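Sso-CP2 metallo-carboxypetidase (Sulfolobus solfataricus, PDB 4MMO) probably acts as a zinc-dependent carboxypeptidase of the M20 family, removing residues from the C-terminal end of peptides. Local coordinates at residues Leu125-Lys130 and Lys432-Leu437; Ile58-Lys63 and His118-Asn123. One frame throughout, in Å; residues are numbered along the deposited sequence.

Contact 1 of 2, residues Leu125-Lys130 and Lys432-Leu437; sequences LNVNVK and KLYPIL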
loop_
_atom_site.group_PDB
_atom_site.type_symbol
_atom_site.label_atom_id
_atom_site.label_comp_id
_atom_site.label_asym_id
_atom_site.label_seq_id
_atom_site.Cartn_x
_atom_site.Cartn_y
_atom_site.Cartn_z
ATOM N N LEU A 125 -46.969 -25.880 9.732
ATOM C CA LEU A 125 -45.645 -26.212 9.208
ATOM C C LEU A 125 -45.615 -27.643 8.677
ATOM O O LEU A 125 -45.761 -28.602 9.437
ATOM C CB LEU A 125 -44.563 -26.025 10.277
ATOM C CG LEU A 125 -43.123 -26.242 9.797
ATOM C CD1 LEU A 125 -42.730 -25.204 8.757
ATOM C CD2 LEU A 125 -42.142 -26.224 10.962
ATOM N N ASN A 126 -45.413 -27.776 7.371
ATOM C CA ASN A 126 -45.459 -29.075 6.710
ATOM C C ASN A 126 -44.154 -29.396 5.997
ATOM O O ASN A 126 -44.132 -30.069 4.962
ATOM C CB ASN A 126 -46.636 -29.123 5.735
ATOM C CG ASN A 126 -47.971 -29.026 6.442
ATOM O OD1 ASN A 126 -48.405 -29.973 7.096
ATOM N ND2 ASN A 126 -48.627 -27.881 6.318
ATOM N N VAL A 127 -43.065 -28.898 6.570
ATOM C CA VAL A 127 -41.724 -29.212 6.105
ATOM C C VAL A 127 -40.798 -29.220 7.313
ATOM O O VAL A 127 -40.850 -28.321 8.151
ATOM C CB VAL A 127 -41.237 -28.187 5.047
ATOM C CG1 VAL A 127 -41.383 -26.767 5.556
ATOM C CG2 VAL A 127 -39.799 -28.469 4.626
ATOM N N ASN A 128 -39.975 -30.254 7.419
ATOM C CA ASN A 128 -38.980 -30.309 8.474
ATOM C C ASN A 128 -37.932 -29.245 8.204
ATOM O O ASN A 128 -37.512 -29.058 7.061
ATOM C CB ASN A 128 -38.333 -31.688 8.524
ATOM C CG ASN A 128 -39.345 -32.797 8.683
ATOM O OD1 ASN A 128 -40.278 -32.691 9.476
ATOM N ND2 ASN A 128 -39.166 -33.872 7.925
ATOM N N VAL A 129 -37.520 -28.544 9.256
ATOM C CA VAL A 129 -36.561 -27.456 9.124
ATOM C C VAL A 129 -35.334 -27.704 9.987
ATOM O O VAL A 129 -35.440 -27.968 11.187
ATOM C CB VAL A 129 -37.198 -26.105 9.498
ATOM C CG1 VAL A 129 -36.161 -24.982 9.487
ATOM C CG2 VAL A 129 -38.323 -25.787 8.537
ATOM N N LYS A 130 -34.171 -27.626 9.352
ATOM C CA LYS A 130 -32.895 -27.672 10.048
ATOM C C LYS A 130 -32.239 -26.310 9.914
ATOM O O LYS A 130 -32.149 -25.765 8.809
ATOM C CB LYS A 130 -32.005 -28.754 9.450
ATOM C CG LYS A 130 -32.562 -30.150 9.621
ATOM C CD LYS A 130 -31.663 -31.187 8.986
ATOM C CE LYS A 130 -32.111 -32.592 9.347
ATOM N NZ LYS A 130 -31.242 -33.621 8.720
ATOM N N LYS A 432 -45.173 -22.499 3.210
ATOM C CA LYS A 432 -46.483 -23.095 2.956
ATOM C C LYS A 432 -46.498 -23.742 1.579
ATOM O O LYS A 432 -47.154 -24.755 1.356
ATOM C CB LYS A 432 -47.575 -22.028 3.031
ATOM C CG LYS A 432 -47.996 -21.655 4.439
ATOM C CD LYS A 432 -48.844 -20.395 4.443
ATOM C CE LYS A 432 -49.774 -20.357 5.641
ATOM N NZ LYS A 432 -50.252 -18.979 5.933
ATOM N N LEU A 433 -45.734 -23.151 0.671
ATOM C CA LEU A 433 -45.787 -23.476 -0.743
ATOM C C LEU A 433 -44.797 -24.575 -1.131
ATOM O O LEU A 433 -45.110 -25.444 -1.950
ATOM C CB LEU A 433 -45.494 -22.199 -1.524
ATOM C CG LEU A 433 -45.771 -22.129 -3.018
ATOM C CD1 LEU A 433 -47.185 -22.576 -3.354
ATOM C CD2 LEU A 433 -45.545 -20.701 -3.455
ATOM N N TYR A 434 -43.607 -24.539 -0.537
ATOM C CA TYR A 434 -42.565 -25.523 -0.836
ATOM C C TYR A 434 -43.039 -26.975 -0.711
ATOM O O TYR A 434 -42.779 -27.788 -1.599
ATOM C CB TYR A 434 -41.340 -25.298 0.056
ATOM C CG TYR A 434 -40.282 -26.370 -0.078
ATOM C CD1 TYR A 434 -39.659 -26.612 -1.295
ATOM C CD2 TYR A 434 -39.903 -27.137 1.012
ATOM C CE1 TYR A 434 -38.692 -27.590 -1.422
ATOM C CE2 TYR A 434 -38.931 -28.115 0.896
ATOM C CZ TYR A 434 -38.331 -28.337 -0.321
ATOM O OH TYR A 434 -37.369 -29.312 -0.437
ATOM N N PRO A 435 -43.738 -27.309 0.386
ATOM C CA PRO A 435 -44.115 -28.716 0.560
ATOM C C PRO A 435 -45.241 -29.205 -0.365
ATOM O O PRO A 435 -45.387 -30.417 -0.518
ATOM C CB PRO A 435 -44.550 -28.786 2.029
ATOM C CG PRO A 435 -44.956 -27.412 2.377
ATOM C CD PRO A 435 -44.120 -26.489 1.549
ATOM N N ILE A 436 -46.007 -28.302 -0.971
ATOM C CA ILE A 436 -47.109 -28.725 -1.840
ATOM C C ILE A 436 -46.680 -28.859 -3.302
ATOM O O ILE A 436 -47.354 -29.521 -4.088
ATOM C CB ILE A 436 -48.360 -27.802 -1.724
ATOM C CG1 ILE A 436 -48.095 -26.404 -2.289
ATOM C CG2 ILE A 436 -48.818 -27.725 -0.276
ATOM C CD1 ILE A 436 -49.337 -25.527 -2.364
ATOM N N LEU A 437 -45.556 -28.245 -3.663
ATOM C CA LEU A 437 -45.056 -28.332 -5.028
ATOM C C LEU A 437 -44.287 -29.629 -5.240
ATOM O O LEU A 437 -44.238 -30.161 -6.350
ATOM C CB LEU A 437 -44.167 -27.134 -5.362
ATOM C CG LEU A 437 -44.840 -25.762 -5.353
ATOM C CD1 LEU A 437 -43.806 -24.676 -5.602
ATOM C CD2 LEU A 437 -45.951 -25.688 -6.386
ATOM O OXT LEU A 437 -43.706 -30.180 -4.306
HETATM O O HOH W 1 -48.309 -26.077 3.910
#
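Asn126 and Val127, at the start of the segment that runs into strand 128-134, meet Tyr434 and Pro435 near the C-terminal end of the chain, where helix 417-433 runs out, so that this helix end is docked beside a strand of the mixed six-stranded sheet of the zinc-bearing catalytic domain of the M20 fold, whose strand 65-71 closes with the zinc ligand His71. The backbones come closest at Val127 and Pro435, whose CA atoms lie 6.1 Å apart, and the two sides together bury 152 Å². No direct hydrogen bond crosses the interface.

Asn126 meets the proline directly and Lys432 through water. Asn126 O lies 3.2 Å from Pro435 CB, a close van der Waals approach, and Asn126 CB lies 4.1 Å from Pro435 CG, so the proline ring rests against both the peptide and the root of the side chain. The amide is set beside the backbone N and anti to the carbonyl carbon (chi1 -65°), and from there reaches a bridging water. Asn126 ND2 donates to this water at 3.0 Å, and the water in turn donates to Lys432 O at 3.1 Å, linking the loop to a backbone carbonyl near the end of the helix.

Val127 carries the apolar part. CG1 takes the place between backbone N and carbonyl carbon (chi1 52°), which leaves CG2, anti to N, to meet Tyr434. The two side chains stand roughly at right angles, while Leu66 of strand 65-71 also touches the valine. Tyr434 is held at its far end by a hydrogen bond between its OH and Ser159 OG, and the ammonium of Lys64 makes a cation-pi contact with its ring. The valine methyl uses the ring's edge, near its plane: Val127 CG2 is 3.8 Å from Tyr434 CE2 and 3.9 Å from Tyr434 CD2.

Contact 2 of 2, residues Ile58-Lys63 and His118-Asn123; sequences INVNAK and HLLDKN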
loop_
_atom_site.group_PDB
_atom_site.type_symbol
_atom_site.label_atom_id
_atom_site.label_comp_id
_atom_site.label_asym_id
_atom_site.label_seq_id
_atom_site.Cartn_x
_atom_site.Cartn_y
_atom_site.Cartn_z
ATOM N N ILE A 58 -36.301 -28.661 13.624
ATOM C CA ILE A 58 -37.735 -28.621 13.856
ATOM C C ILE A 58 -38.360 -29.725 13.014
ATOM O O ILE A 58 -38.552 -29.562 11.809
ATOM C CB ILE A 58 -38.343 -27.259 13.464
ATOM C CG1 ILE A 58 -37.649 -26.124 14.221
ATOM C CG2 ILE A 58 -39.837 -27.231 13.756
ATOM C CD1 ILE A 58 -36.469 -25.524 13.487
ATOM N N ASN A 59 -38.652 -30.854 13.652
ATOM C CA ASN A 59 -39.230 -31.999 12.963
ATOM C C ASN A 59 -40.737 -32.085 13.159
ATOM O O ASN A 59 -41.221 -32.105 14.291
ATOM C CB ASN A 59 -38.584 -33.296 13.446
ATOM C CG ASN A 59 -39.090 -34.509 12.691
ATOM O OD1 ASN A 59 -38.688 -34.757 11.553
ATOM N ND2 ASN A 59 -39.978 -35.270 13.318
ATOM N N VAL A 60 -41.467 -32.130 12.047
ATOM C CA VAL A 60 -42.918 -32.304 12.068
ATOM C C VAL A 60 -43.326 -33.538 11.263
ATOM O O VAL A 60 -44.448 -33.625 10.772
ATOM C CB VAL A 60 -43.642 -31.064 11.504
ATOM C CG1 VAL A 60 -43.430 -29.867 12.416
ATOM C CG2 VAL A 60 -43.166 -30.755 10.087
ATOM N N ASN A 61 -42.403 -34.487 11.133
ATOM C CA ASN A 61 -42.660 -35.738 10.421
ATOM C C ASN A 61 -43.118 -35.539 8.978
ATOM O O ASN A 61 -43.848 -36.367 8.433
ATOM C CB ASN A 61 -43.685 -36.579 11.187
ATOM C CG ASN A 61 -43.181 -37.003 12.551
ATOM O OD1 ASN A 61 -43.670 -36.540 13.582
ATOM N ND2 ASN A 61 -42.193 -37.891 12.563
ATOM N N ALA A 62 -42.687 -34.444 8.361
ATOM C CA ALA A 62 -43.020 -34.181 6.965
ATOM C C ALA A 62 -42.070 -34.941 6.049
ATOM O O ALA A 62 -40.988 -35.356 6.467
ATOM C CB ALA A 62 -42.957 -32.690 6.675
ATOM N N LYS A 63 -42.483 -35.115 4.797
ATOM C CA LYS A 63 -41.697 -35.858 3.822
ATOM C C LYS A 63 -40.497 -35.055 3.325
ATOM O O LYS A 63 -39.478 -35.628 2.934
ATOM C CB LYS A 63 -42.579 -36.266 2.638
ATOM C CG LYS A 63 -43.646 -37.287 2.994
ATOM C CD LYS A 63 -44.489 -37.666 1.782
ATOM C CE LYS A 63 -45.487 -38.763 2.121
ATOM N NZ LYS A 63 -46.580 -38.278 3.010
ATOM N N HIS A 118 -44.620 -18.657 13.580
ATOM C CA HIS A 118 -46.012 -18.405 13.250
ATOM C C HIS A 118 -46.674 -19.675 12.728
ATOM O O HIS A 118 -47.756 -20.048 13.178
ATOM C CB HIS A 118 -46.120 -17.271 12.231
ATOM C CG HIS A 118 -45.696 -15.941 12.771
ATOM N ND1 HIS A 118 -45.646 -14.801 11.994
ATOM C CD2 HIS A 118 -45.302 -15.567 14.009
ATOM C CE1 HIS A 118 -45.237 -13.787 12.733
ATOM N NE2 HIS A 118 -45.020 -14.223 13.961
ATOM N N LEU A 119 -46.008 -20.353 11.799
ATOM C CA LEU A 119 -46.549 -21.582 11.235
ATOM C C LEU A 119 -46.690 -22.666 12.301
ATOM O O LEU A 119 -47.679 -23.394 12.315
ATOM C CB LEU A 119 -45.677 -22.076 10.079
ATOM C CG LEU A 119 -45.613 -21.164 8.850
ATOM C CD1 LEU A 119 -44.800 -21.822 7.744
ATOM C CD2 LEU A 119 -47.001 -20.808 8.335
ATOM N N LEU A 120 -45.708 -22.770 13.192
ATOM C CA LEU A 120 -45.779 -23.726 14.295
ATOM C C LEU A 120 -46.964 -23.420 15.208
ATOM O O LEU A 120 -47.678 -24.325 15.640
ATOM C CB LEU A 120 -44.488 -23.700 15.120
ATOM C CG LEU A 120 -43.279 -24.472 14.588
ATOM C CD1 LEU A 120 -42.061 -24.208 15.461
ATOM C CD2 LEU A 120 -43.569 -25.961 14.526
ATOM N N ASP A 121 -47.165 -22.137 15.500
ATOM C CA ASP A 121 -48.236 -21.708 16.392
ATOM C C ASP A 121 -49.623 -22.017 15.827
ATOM O O ASP A 121 -50.610 -22.020 16.565
ATOM C CB ASP A 121 -48.125 -20.205 16.676
ATOM C CG ASP A 121 -46.956 -19.861 17.592
ATOM O OD1 ASP A 121 -46.374 -20.779 18.210
ATOM O OD2 ASP A 121 -46.630 -18.659 17.701
ATOM N N LYS A 122 -49.693 -22.272 14.523
ATOM C CA LYS A 122 -50.959 -22.565 13.859
ATOM C C LYS A 122 -51.021 -24.009 13.366
ATOM O O LYS A 122 -51.975 -24.399 12.691
ATOM C CB LYS A 122 -51.162 -21.626 12.668
ATOM C CG LYS A 122 -51.098 -20.146 13.001
ATOM C CD LYS A 122 -51.381 -19.312 11.757
ATOM C CE LYS A 122 -50.809 -17.907 11.858
ATOM N NZ LYS A 122 -49.805 -17.642 10.786
ATOM N N ASN A 123 -50.006 -24.800 13.704
ATOM C CA ASN A 123 -49.891 -26.163 13.194
ATOM C C ASN A 123 -49.979 -26.206 11.667
ATOM O O ASN A 123 -50.648 -27.067 11.094
ATOM C CB ASN A 123 -50.950 -27.071 13.830
ATOM C CG ASN A 123 -50.547 -27.556 15.211
ATOM O OD1 ASN A 123 -50.048 -28.670 15.369
ATOM N ND2 ASN A 123 -50.757 -26.717 16.218
#
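Leu120, in the last turn of helix 102-121, packs on Ile58 and Val60, where strand 53-58 leaves the mixed sheet and passes into the loop leading to strand 65-71. The contact is made wholly of aliphatic side chains, between the helix end and the end of strand 53-58 with the loop that follows. It buries 88 Å² in all and has no hydrogen bond across it. The backbones stay well apart, with CA atoms of Val60 and Leu120 9.3 Å distant, so branched side chains must span the interval.

Ile58 does so with its CG2 methyl, which projects anti to the backbone N while CG1 lies beside N (chi1 -57°). Ile58 CG2 sits against the forked end of the leucine, 4.0 Å from Leu120 CD2 and 4.1 Å from Leu120 CD1; the near-equal spacings show that it touches both branches. The two side chains cross at a slant. Val60 adds a looser contact two residues on, Val60 CG1 lying 4.4 Å from Leu120 CD2, which makes CD2 the branch shared by both partners.

The helix ends just beyond Leu120 in a Schellman motif. Asn123, with positive phi (53°), is the C-prime residue: Asn123 N bonds to Leu120 O at 3.1 Å, and Glu124 N bonds to Leu119 O. The peptide carrying the leucine is therefore tied into the helix terminus, and the chain then turns toward strand 128-134.

Around this cluster, Leu125 touches all three residues, Ile58, Val60 and Leu120, and Leu39 of helix 24-39 reaches both Ile58 and Leu120. Beyond them, Leu119 packs on Leu431 and Lys432 of helix 417-433, while strand 128-134 runs beside Ile58, with Val129 and Leu131 against its side chain.

How the contacts relate
Both segments of contact 2 precede those of contact 1 in the chain, and the two contact centres lie about 8 Å apart. Sheet pairing couples them: Val129 O is 2.7 Å from Ile58 N, a probable hydrogen bond between strands 128-134 and 53-58. A second probable bond, Asn128 OD1 to Val60 N at 2.9 Å, ties the loop 58-63 to the same strand. Both contacts lie away from the zinc site of His71, Asp104 and Glu163. The elements are nevertheless shared: Asp104 belongs to the start of helix 102-121, whose other end carries Leu120, and His71 ends strand 65-71, whose Leu66 touches Val127.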